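Local coordinates for Nrps/pks (PDB 4OPE), which probably catalyses decarboxylative Claisen condensation that extends the growing polyketide chain, as a ketosynthase domain of the AT-less type I oxazolomycin synthase, at residues E43-D47 with W69-V73; R120-V125 with F165-A171; V264-V270 with N428-E434. One frame throughout, in Å; residues are numbered along the deposited sequence.

In the fold
From the N terminus, the three contacts close one after another, none nested in or crossing another. Contact 1 comes first, bringing two loops together around the short strand 66-67, away from the main sheet. Contact 2 then closes the crossover from strand 121-126 through helix 152-163 to strand 169-173, the edge strand that meets the second subunit. Contact 3 spans the longest stretch of chain, joining strand 263-272 to 427-434. Contacts 2 and 3 belong to the same mixed sheet, one in each half of the thiolase fold, with centres about 20 Å apart; contacts 1 and 3 lie on opposite sides of the chain's centre.

Contact 1: residues E43-D47 with W69-V73; sequences EDRWD and WLSDV
Neither segment is helix or strand, and their backbones stay well apart: the closest CA atoms, those of Arg45 and Val73, are 9.4 Å from each other, so side chains must bridge the gap. In 43-47 the chain is helix-like at Glu43 (phi/psi -51/-45) and Asp44 (-72/-1), passes Arg45 at -96/-56 and opens to fully extended at Trp46 (-167/164). In 69-73 Trp69 and Leu70 are extended, Ser71 bends the chain (-58/-34), Asp72 is extended again (-163/109) and Val73 turns at -99/-13, making an arc with Trp69 and Val73 both pointing toward 43-47. Arg45 reaches into that arc with chi1 and chi2 m and chi3 t. Its guanidinium is sandwiched: Val73 CG2 lies over one face, 3.5 Å from Arg45 CZ, and Trp69 CE3 over the other, 3.8 Å from the same CZ. At the edge of the guanidinium, near its plane, Arg45 NH1 donates to Leu70 O at 3.3 Å (135°). The charge is answered by Glu241, which forms a salt bridge with Arg45 and also accepts from the Leu70 amide. Beside it Trp46 (chi1 p, chi2 77°) and Trp69 (chi1 m, chi2 99°) form an offset edge-to-face pair, the edge of Trp69 toward the face of Trp46, six-ring centroids 6.0 Å apart, planes at 79°, and Trp46 CH2 4.0 Å from Trp69 CH2. Trp46 also touches Val583, so a buried arginine and two tryptophans join the loops of the ketosynthase where the C-terminal tail returns to it, consistent with the linker that wraps back in modular polyketide synthases.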
loop_
_atom_site.group_PDB
_atom_site.type_symbol
_atom_site.label_atom_id
_atom_site.label_comp_id
_atom_site.label_asym_id
_atom_site.label_seq_id
_atom_site.Cartn_x
_atom_site.Cartn_y
_atom_site.Cartn_z
ATOM N N GLU A 43 15.430 15.194 -24.211
ATOM C CA GLU A 43 16.000 16.474 -23.819
ATOM C C GLU A 43 15.127 17.201 -22.827
ATOM O O GLU A 43 15.621 17.709 -21.848
ATOM C CB GLU A 43 16.169 17.363 -25.025
ATOM C CG GLU A 43 17.363 16.983 -25.872
ATOM C CD GLU A 43 17.622 17.976 -26.999
ATOM O OE1 GLU A 43 17.577 19.223 -26.754
ATOM O OE2 GLU A 43 17.865 17.489 -28.134
ATOM N N ASP A 44 13.820 17.242 -23.054
ATOM C CA ASP A 44 12.952 18.041 -22.180
ATOM C C ASP A 44 12.723 17.487 -20.758
ATOM O O ASP A 44 12.052 18.144 -19.949
ATOM C CB ASP A 44 11.636 18.441 -22.866
ATOM C CG ASP A 44 10.785 17.281 -23.276
ATOM O OD1 ASP A 44 11.188 16.109 -23.150
ATOM O OD2 ASP A 44 9.676 17.562 -23.758
ATOM N N ARG A 45 13.304 16.327 -20.447
ATOM C CA ARG A 45 13.224 15.764 -19.111
ATOM C C ARG A 45 14.448 16.134 -18.315
ATOM O O ARG A 45 14.348 16.656 -17.222
ATOM C CB ARG A 45 13.148 14.229 -19.153
ATOM C CG ARG A 45 11.988 13.656 -19.916
ATOM C CD ARG A 45 10.658 13.963 -19.263
ATOM N NE ARG A 45 9.669 13.070 -19.858
ATOM C CZ ARG A 45 9.126 12.016 -19.257
ATOM N NH1 ARG A 45 8.251 11.286 -19.935
ATOM N NH2 ARG A 45 9.430 11.701 -17.998
ATOM N N TRP A 46 15.614 15.792 -18.845
ATOM C CA TRP A 46 16.868 16.182 -18.227
ATOM C C TRP A 46 17.982 15.940 -19.221
ATOM O O TRP A 46 17.788 15.249 -20.235
ATOM C CB TRP A 46 17.131 15.454 -16.894
ATOM C CG TRP A 46 17.354 13.979 -17.001
ATOM C CD1 TRP A 46 18.480 13.352 -17.417
ATOM C CD2 TRP A 46 16.433 12.946 -16.647
ATOM N NE1 TRP A 46 18.315 11.988 -17.375
ATOM C CE2 TRP A 46 17.074 11.710 -16.890
ATOM C CE3 TRP A 46 15.130 12.942 -16.147
ATOM C CZ2 TRP A 46 16.458 10.484 -16.658
ATOM C CZ3 TRP A 46 14.532 11.725 -15.892
ATOM C CH2 TRP A 46 15.186 10.518 -16.167
ATOM N N ASP A 47 19.123 16.560 -18.926
ATOM C CA ASP A 47 20.308 16.490 -19.739
ATOM C C ASP A 47 21.020 15.254 -19.255
ATOM O O ASP A 47 21.626 15.239 -18.180
ATOM C CB ASP A 47 21.151 17.758 -19.526
ATOM C CG ASP A 47 22.513 17.728 -20.255
ATOM O OD1 ASP A 47 22.741 16.867 -21.139
ATOM O OD2 ASP A 47 23.362 18.599 -19.919
ATOM N N TRP A 69 9.017 6.179 -22.519
ATOM C CA TRP A 69 8.612 7.513 -22.068
ATOM C C TRP A 69 7.193 7.777 -22.423
ATOM O O TRP A 69 6.785 7.441 -23.517
ATOM C CB TRP A 69 9.477 8.582 -22.714
ATOM C CG TRP A 69 10.892 8.291 -22.476
ATOM C CD1 TRP A 69 11.751 7.705 -23.335
ATOM C CD2 TRP A 69 11.603 8.470 -21.260
ATOM N NE1 TRP A 69 12.963 7.552 -22.750
ATOM C CE2 TRP A 69 12.896 8.020 -21.469
ATOM C CE3 TRP A 69 11.275 9.013 -20.020
ATOM C CZ2 TRP A 69 13.856 8.052 -20.481
ATOM C CZ3 TRP A 69 12.238 9.075 -19.052
ATOM C CH2 TRP A 69 13.498 8.579 -19.277
ATOM N N LEU A 70 6.422 8.357 -21.503
ATOM C CA LEU A 70 5.122 8.873 -21.867
ATOM C C LEU A 70 5.349 10.079 -22.725
ATOM O O LEU A 70 6.280 10.813 -22.512
ATOM C CB LEU A 70 4.326 9.266 -20.637
ATOM C CG LEU A 70 3.796 8.110 -19.802
ATOM C CD1 LEU A 70 2.828 8.624 -18.767
ATOM C CD2 LEU A 70 3.086 7.097 -20.664
ATOM N N SER A 71 4.476 10.308 -23.686
ATOM C CA SER A 71 4.661 11.427 -24.616
ATOM C C SER A 71 4.754 12.787 -23.911
ATOM O O SER A 71 5.497 13.680 -24.367
ATOM C CB SER A 71 3.578 11.438 -25.714
ATOM O OG SER A 71 2.365 11.965 -25.225
ATOM N N ASP A 72 4.025 12.949 -22.811
ATOM C CA ASP A 72 4.077 14.205 -22.104
ATOM C C ASP A 72 3.541 14.117 -20.695
ATOM O O ASP A 72 2.331 14.049 -20.517
ATOM C CB ASP A 72 3.273 15.228 -22.873
ATOM C CG ASP A 72 3.140 16.562 -22.133
ATOM O OD1 ASP A 72 4.107 17.055 -21.446
ATOM O OD2 ASP A 72 2.029 17.127 -22.286
ATOM N N VAL A 73 4.429 14.212 -19.701
ATOM C CA VAL A 73 4.063 14.004 -18.299
ATOM C C VAL A 73 3.820 15.282 -17.514
ATOM O O VAL A 73 3.292 15.232 -16.422
ATOM C CB VAL A 73 5.119 13.190 -17.521
ATOM C CG1 VAL A 73 5.096 11.740 -17.920
ATOM C CG2 VAL A 73 6.502 13.761 -17.739
#

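Contact 2: residues R120-V125 with F165-A171; sequences RTGVFV and FDGPSIA
Two parallel strands, 121-125 and 169-171, run side by side (axes 4.9 Å apart, 6° between them), pairing Val123 with Ser169, Phe124 with Ile170 and Val125 with Ala171. Val123 N donates to Pro168 O (2.8 Å), Ile170 N to Val123 O (2.9 Å), Val125 N to Ile170 O (3.2 Å); ahead of the strand, Gly167 N reaches Thr121 O (2.8 Å). There the backbones nearly touch, Gly122 CA to Gly167 CA 4.1 Å. A CB on Gly167 would sit 2.6 Å from Thr121 O, a clash.

Phe165 (chi1 m) fills the hollow beside Thr121, whose CG2 lies 3.7 Å from the centroid of the Phe165 ring, a CH-pi contact over its face, while Val123 CG2 meets Phe165 CD2 at the edge, 3.7 Å. On the other face Phe124 (chi1 m) wedges between Pro168 and Ile170: CZ to Pro168 CB 3.7 Å, CE2 to Ile170 CD1 3.8 Å. Water 1 links Arg120 NH2 to Asp166 O; Arg120 also salt-bridges Glu293 of the second subunit.

With helix 152-163 packed on Val123, Val125 and Ser169, this is the beta-alpha-beta crossover of the thiolase fold, and at its edge strand Ala171 pairs antiparallel with a strand of the second subunit, so that the sheet runs on across the dimer interface.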
loop_
_atom_site.group_PDB
_atom_site.type_symbol
_atom_site.label_atom_id
_atom_site.label_comp_id
_atom_site.label_asym_id
_atom_site.label_seq_id
_atom_site.Cartn_x
_atom_site.Cartn_y
_atom_site.Cartn_z
ATOM N N ARG A 120 -20.763 1.466 -3.150
ATOM C CA ARG A 120 -19.560 1.834 -2.502
ATOM C C ARG A 120 -18.358 1.453 -3.331
ATOM O O ARG A 120 -18.214 0.300 -3.720
ATOM C CB ARG A 120 -19.535 1.110 -1.219
ATOM C CG ARG A 120 -18.692 1.796 -0.191
ATOM C CD ARG A 120 -18.635 0.818 0.922
ATOM N NE ARG A 120 -18.688 1.444 2.212
ATOM C CZ ARG A 120 -18.815 0.745 3.317
ATOM N NH1 ARG A 120 -18.911 -0.593 3.265
ATOM N NH2 ARG A 120 -18.832 1.394 4.465
ATOM N N THR A 121 -17.493 2.422 -3.620
ATOM C CA THR A 121 -16.388 2.184 -4.548
ATOM C C THR A 121 -15.049 2.344 -3.861
ATOM O O THR A 121 -14.819 3.333 -3.191
ATOM C CB THR A 121 -16.477 3.091 -5.783
ATOM O OG1 THR A 121 -17.757 2.892 -6.426
ATOM C CG2 THR A 121 -15.365 2.761 -6.787
ATOM N N GLY A 122 -14.182 1.333 -4.009
ATOM C CA GLY A 122 -12.834 1.377 -3.446
ATOM C C GLY A 122 -11.802 1.811 -4.492
ATOM O O GLY A 122 -12.048 1.702 -5.693
ATOM N N VAL A 123 -10.656 2.295 -4.010
ATOM C CA VAL A 123 -9.495 2.659 -4.842
ATOM C C VAL A 123 -8.245 2.066 -4.241
ATOM O O VAL A 123 -8.003 2.217 -3.031
ATOM C CB VAL A 123 -9.300 4.148 -4.854
ATOM C CG1 VAL A 123 -8.044 4.511 -5.626
ATOM C CG2 VAL A 123 -10.522 4.808 -5.450
ATOM N N PHE A 124 -7.487 1.390 -5.107
ATOM C CA PHE A 124 -6.262 0.633 -4.804
ATOM C C PHE A 124 -5.258 0.863 -5.940
ATOM O O PHE A 124 -5.497 0.478 -7.095
ATOM C CB PHE A 124 -6.566 -0.854 -4.732
ATOM C CG PHE A 124 -7.624 -1.215 -3.737
ATOM C CD1 PHE A 124 -8.962 -1.040 -4.021
ATOM C CD2 PHE A 124 -7.278 -1.731 -2.523
ATOM C CE1 PHE A 124 -9.941 -1.372 -3.099
ATOM C CE2 PHE A 124 -8.246 -2.049 -1.579
ATOM C CZ PHE A 124 -9.583 -1.877 -1.869
ATOM N N VAL A 125 -4.145 1.518 -5.622
ATOM C CA VAL A 125 -3.179 1.959 -6.628
ATOM C C VAL A 125 -1.804 1.646 -6.186
ATOM O O VAL A 125 -1.451 1.922 -5.059
ATOM C CB VAL A 125 -3.298 3.476 -6.897
ATOM C CG1 VAL A 125 -3.024 4.311 -5.654
ATOM C CG2 VAL A 125 -2.435 3.909 -8.087
ATOM N N PHE A 165 -15.531 8.428 -4.083
ATOM C CA PHE A 165 -15.421 7.006 -3.808
ATOM C C PHE A 165 -15.155 6.814 -2.315
ATOM O O PHE A 165 -14.086 7.178 -1.800
ATOM C CB PHE A 165 -14.300 6.376 -4.658
ATOM C CG PHE A 165 -14.570 6.351 -6.139
ATOM C CD1 PHE A 165 -15.863 6.403 -6.637
ATOM C CD2 PHE A 165 -13.513 6.259 -7.036
ATOM C CE1 PHE A 165 -16.096 6.384 -7.991
ATOM C CE2 PHE A 165 -13.733 6.217 -8.378
ATOM C CZ PHE A 165 -15.026 6.292 -8.869
ATOM N N ASP A 166 -16.134 6.273 -1.606
ATOM C CA ASP A 166 -16.050 6.245 -0.143
ATOM C C ASP A 166 -15.823 4.830 0.374
ATOM O O ASP A 166 -16.040 4.529 1.509
ATOM C CB ASP A 166 -17.254 6.968 0.499
ATOM C CG ASP A 166 -18.600 6.290 0.229
ATOM O OD1 ASP A 166 -18.655 5.215 -0.449
ATOM O OD2 ASP A 166 -19.623 6.855 0.718
ATOM N N GLY A 167 -15.354 3.964 -0.500
ATOM C CA GLY A 167 -14.750 2.717 -0.090
ATOM C C GLY A 167 -13.315 2.929 0.350
ATOM O O GLY A 167 -12.827 4.067 0.458
ATOM N N PRO A 168 -12.621 1.829 0.610
ATOM C CA PRO A 168 -11.208 1.844 0.933
ATOM C C PRO A 168 -10.441 2.664 -0.063
ATOM O O PRO A 168 -10.702 2.574 -1.267
ATOM C CB PRO A 168 -10.800 0.386 0.794
ATOM C CG PRO A 168 -12.044 -0.387 0.954
ATOM C CD PRO A 168 -13.151 0.470 0.437
ATOM N N SER A 169 -9.502 3.447 0.420
ATOM C CA SER A 169 -8.644 4.259 -0.443
ATOM C C SER A 169 -7.196 4.027 -0.017
ATOM O O SER A 169 -6.762 4.586 0.929
ATOM C CB SER A 169 -9.014 5.783 -0.363
ATOM O OG SER A 169 -8.182 6.625 -1.201
ATOM N N ILE A 170 -6.454 3.222 -0.763
ATOM C CA ILE A 170 -5.168 2.724 -0.329
ATOM C C ILE A 170 -4.135 2.801 -1.409
ATOM O O ILE A 170 -4.387 2.349 -2.515
ATOM C CB ILE A 170 -5.316 1.234 0.007
ATOM C CG1 ILE A 170 -6.438 1.054 1.038
ATOM C CG2 ILE A 170 -3.976 0.685 0.508
ATOM C CD1 ILE A 170 -6.671 -0.386 1.459
ATOM N N ALA A 171 -2.967 3.325 -1.109
ATOM C CA ALA A 171 -1.866 3.230 -2.039
ATOM C C ALA A 171 -0.906 2.204 -1.503
ATOM O O ALA A 171 -0.794 2.003 -0.284
ATOM C CB ALA A 171 -1.166 4.557 -2.214
HETATM O O HOH W 1 -17.944 4.049 3.484
HETATM O O HOH W 2 -18.553 5.241 -3.157
#

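Contact 3: residues V264-V270 with N428-E434; sequences VVRSTAV and NAHVILE
This is antiparallel strand pairing with a classic beta bulge, in the C-terminal half of the thiolase fold, where the chain's 264-270 strand lies between strand 9-17 of the N-terminal half and 428-434. The axes approach to 4.6 Å at 147°. Hydrogen-bonded pairs are Val264 with Glu434, Ser267 with Ile432 and Ala269 with His430; Val265 with Leu433, Thr268 with Val431 and Val270 with Ala429 are non-hydrogen-bonded. Val264 N donates to Glu434 O (2.7 Å) and Glu434 N to Val264 O (2.8 Å); Ala269 N to His430 O (2.9 Å) and His430 N to Ala269 O (2.8 Å). Between them the register slips by one residue: Arg266, helix-like at -65/-43, and Ser267, extended, both face Ile432. Both amides aim at Ile432 O, weakly, from Arg266 N at 2.9 Å and Ser267 N at 3.4 Å, while Ile432 N returns a good bond to Ser267 O (3.0 Å).

Val265, Thr268, Val270, Ala429, Val431 and Leu433 share the face covered by helix 178-192; Val265 CG2 meets Leu433 CD2 at 3.7 Å and Val270 CG1 meets Ala429 CB at 3.9 Å. Ser267, Ala269 and His430 point to the face under helix 284-298, where Ser267 OG bonds Ala294 O. The bulge turns Arg266 toward the partner strand; its NH2 reaches Ala298 O, and its NH1 forms a salt bridge with Glu434 OE1 at 3.1 Å.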
loop_
_atom_site.group_PDB
_atom_site.type_symbol
_atom_site.label_atom_id
_atom_site.label_comp_id
_atom_site.label_asym_id
_atom_site.label_seq_id
_atom_site.Cartn_x
_atom_site.Cartn_y
_atom_site.Cartn_z
ATOM N N VAL A 264 -13.169 -12.305 -16.789
ATOM C CA VAL A 264 -13.504 -12.796 -15.482
ATOM C C VAL A 264 -12.201 -13.045 -14.782
ATOM O O VAL A 264 -11.313 -13.740 -15.327
ATOM C CB VAL A 264 -14.228 -14.151 -15.589
ATOM C CG1 VAL A 264 -14.489 -14.734 -14.216
ATOM C CG2 VAL A 264 -15.506 -13.987 -16.379
ATOM N N VAL A 265 -12.096 -12.516 -13.567
ATOM C CA VAL A 265 -10.945 -12.744 -12.742
ATOM C C VAL A 265 -11.085 -14.061 -12.000
ATOM O O VAL A 265 -11.674 -14.110 -10.935
ATOM C CB VAL A 265 -10.799 -11.608 -11.758
ATOM C CG1 VAL A 265 -9.596 -11.850 -10.817
ATOM C CG2 VAL A 265 -10.614 -10.315 -12.558
ATOM N N ARG A 266 -10.548 -15.126 -12.580
ATOM C CA ARG A 266 -10.699 -16.455 -12.000
ATOM C C ARG A 266 -10.003 -16.600 -10.643
ATOM O O ARG A 266 -10.562 -17.174 -9.729
ATOM C CB ARG A 266 -10.226 -17.529 -12.989
ATOM C CG ARG A 266 -11.184 -17.742 -14.195
ATOM C CD ARG A 266 -12.279 -18.786 -13.950
ATOM N NE ARG A 266 -11.727 -20.149 -13.799
ATOM C CZ ARG A 266 -11.370 -20.963 -14.807
ATOM N NH1 ARG A 266 -11.527 -20.585 -16.073
ATOM N NH2 ARG A 266 -10.864 -22.174 -14.557
ATOM N N SER A 267 -8.796 -16.069 -10.523
ATOM C CA SER A 267 -8.064 -16.057 -9.267
ATOM C C SER A 267 -6.935 -14.998 -9.225
ATOM O O SER A 267 -6.451 -14.501 -10.264
ATOM C CB SER A 267 -7.460 -17.440 -8.978
ATOM O OG SER A 267 -6.280 -17.685 -9.745
ATOM N N THR A 268 -6.564 -14.649 -7.994
ATOM C CA THR A 268 -5.367 -13.859 -7.746
ATOM C C THR A 268 -4.593 -14.416 -6.560
ATOM O O THR A 268 -5.172 -14.986 -5.649
ATOM C CB THR A 268 -5.642 -12.356 -7.482
ATOM O OG1 THR A 268 -6.406 -12.206 -6.289
ATOM C CG2 THR A 268 -6.386 -11.752 -8.627
ATOM N N ALA A 269 -3.284 -14.221 -6.589
ATOM C CA ALA A 269 -2.474 -14.588 -5.474
ATOM C C ALA A 269 -1.218 -13.727 -5.335
ATOM O O ALA A 269 -0.655 -13.202 -6.342
ATOM C CB ALA A 269 -2.115 -16.050 -5.593
ATOM N N VAL A 270 -0.819 -13.560 -4.070
ATOM C CA VAL A 270 0.418 -12.868 -3.707
ATOM C C VAL A 270 1.184 -13.638 -2.652
ATOM O O VAL A 270 0.630 -14.417 -1.874
ATOM C CB VAL A 270 0.192 -11.401 -3.263
ATOM C CG1 VAL A 270 -0.577 -10.645 -4.333
ATOM C CG2 VAL A 270 -0.559 -11.318 -1.941
ATOM N N ASN A 428 5.608 -11.131 -4.846
ATOM C CA ASN A 428 5.147 -11.672 -6.112
ATOM C C ASN A 428 3.662 -11.628 -6.215
ATOM O O ASN A 428 3.005 -11.753 -5.209
ATOM C CB ASN A 428 5.534 -13.137 -6.249
ATOM C CG ASN A 428 6.993 -13.385 -6.020
ATOM O OD1 ASN A 428 7.834 -12.869 -6.733
ATOM N ND2 ASN A 428 7.296 -14.243 -5.071
ATOM N N ALA A 429 3.150 -11.557 -7.433
ATOM C CA ALA A 429 1.736 -11.596 -7.645
ATOM C C ALA A 429 1.462 -12.339 -8.922
ATOM O O ALA A 429 2.232 -12.211 -9.882
ATOM C CB ALA A 429 1.178 -10.198 -7.750
ATOM N N HIS A 430 0.383 -13.131 -8.919
ATOM C CA HIS A 430 -0.084 -13.849 -10.112
ATOM C C HIS A 430 -1.586 -13.699 -10.255
ATOM O O HIS A 430 -2.301 -13.756 -9.242
ATOM C CB HIS A 430 0.245 -15.327 -9.988
ATOM C CG HIS A 430 0.166 -16.079 -11.270
ATOM N ND1 HIS A 430 1.166 -16.022 -12.229
ATOM C CD2 HIS A 430 -0.772 -16.943 -11.745
ATOM C CE1 HIS A 430 0.830 -16.793 -13.257
ATOM N NE2 HIS A 430 -0.337 -17.367 -12.988
ATOM N N VAL A 431 -2.056 -13.537 -11.497
ATOM C CA VAL A 431 -3.492 -13.519 -11.783
ATOM C C VAL A 431 -3.918 -14.321 -13.021
ATOM O O VAL A 431 -3.273 -14.305 -14.054
ATOM C CB VAL A 431 -4.070 -12.078 -11.809
ATOM C CG1 VAL A 431 -3.229 -11.156 -12.630
ATOM C CG2 VAL A 431 -5.475 -12.047 -12.372
ATOM N N ILE A 432 -5.018 -15.071 -12.860
ATOM C CA ILE A 432 -5.638 -15.853 -13.916
ATOM C C ILE A 432 -6.915 -15.164 -14.392
ATOM O O ILE A 432 -7.816 -14.879 -13.581
ATOM C CB ILE A 432 -6.061 -17.234 -13.405
ATOM C CG1 ILE A 432 -4.977 -17.894 -12.540
ATOM C CG2 ILE A 432 -6.344 -18.149 -14.556
ATOM C CD1 ILE A 432 -3.803 -18.488 -13.279
ATOM N N LEU A 433 -6.994 -14.902 -15.697
ATOM C CA LEU A 433 -8.180 -14.311 -16.310
ATOM C C LEU A 433 -8.867 -15.219 -17.331
ATOM O O LEU A 433 -8.261 -16.118 -17.924
ATOM C CB LEU A 433 -7.814 -13.011 -16.995
ATOM C CG LEU A 433 -7.174 -11.973 -16.088
ATOM C CD1 LEU A 433 -6.904 -10.712 -16.869
ATOM C CD2 LEU A 433 -8.049 -11.611 -14.907
ATOM N N GLU A 434 -10.155 -14.992 -17.531
ATOM C CA GLU A 434 -10.903 -15.744 -18.517
ATOM C C GLU A 434 -11.691 -14.758 -19.326
ATOM O O GLU A 434 -12.311 -13.844 -18.788
ATOM C CB GLU A 434 -11.821 -16.747 -17.826
ATOM C CG GLU A 434 -12.534 -17.723 -18.744
ATOM C CD GLU A 434 -13.447 -18.694 -17.990
ATOM O OE1 GLU A 434 -13.512 -19.880 -18.377
ATOM O OE2 GLU A 434 -14.100 -18.297 -17.003
#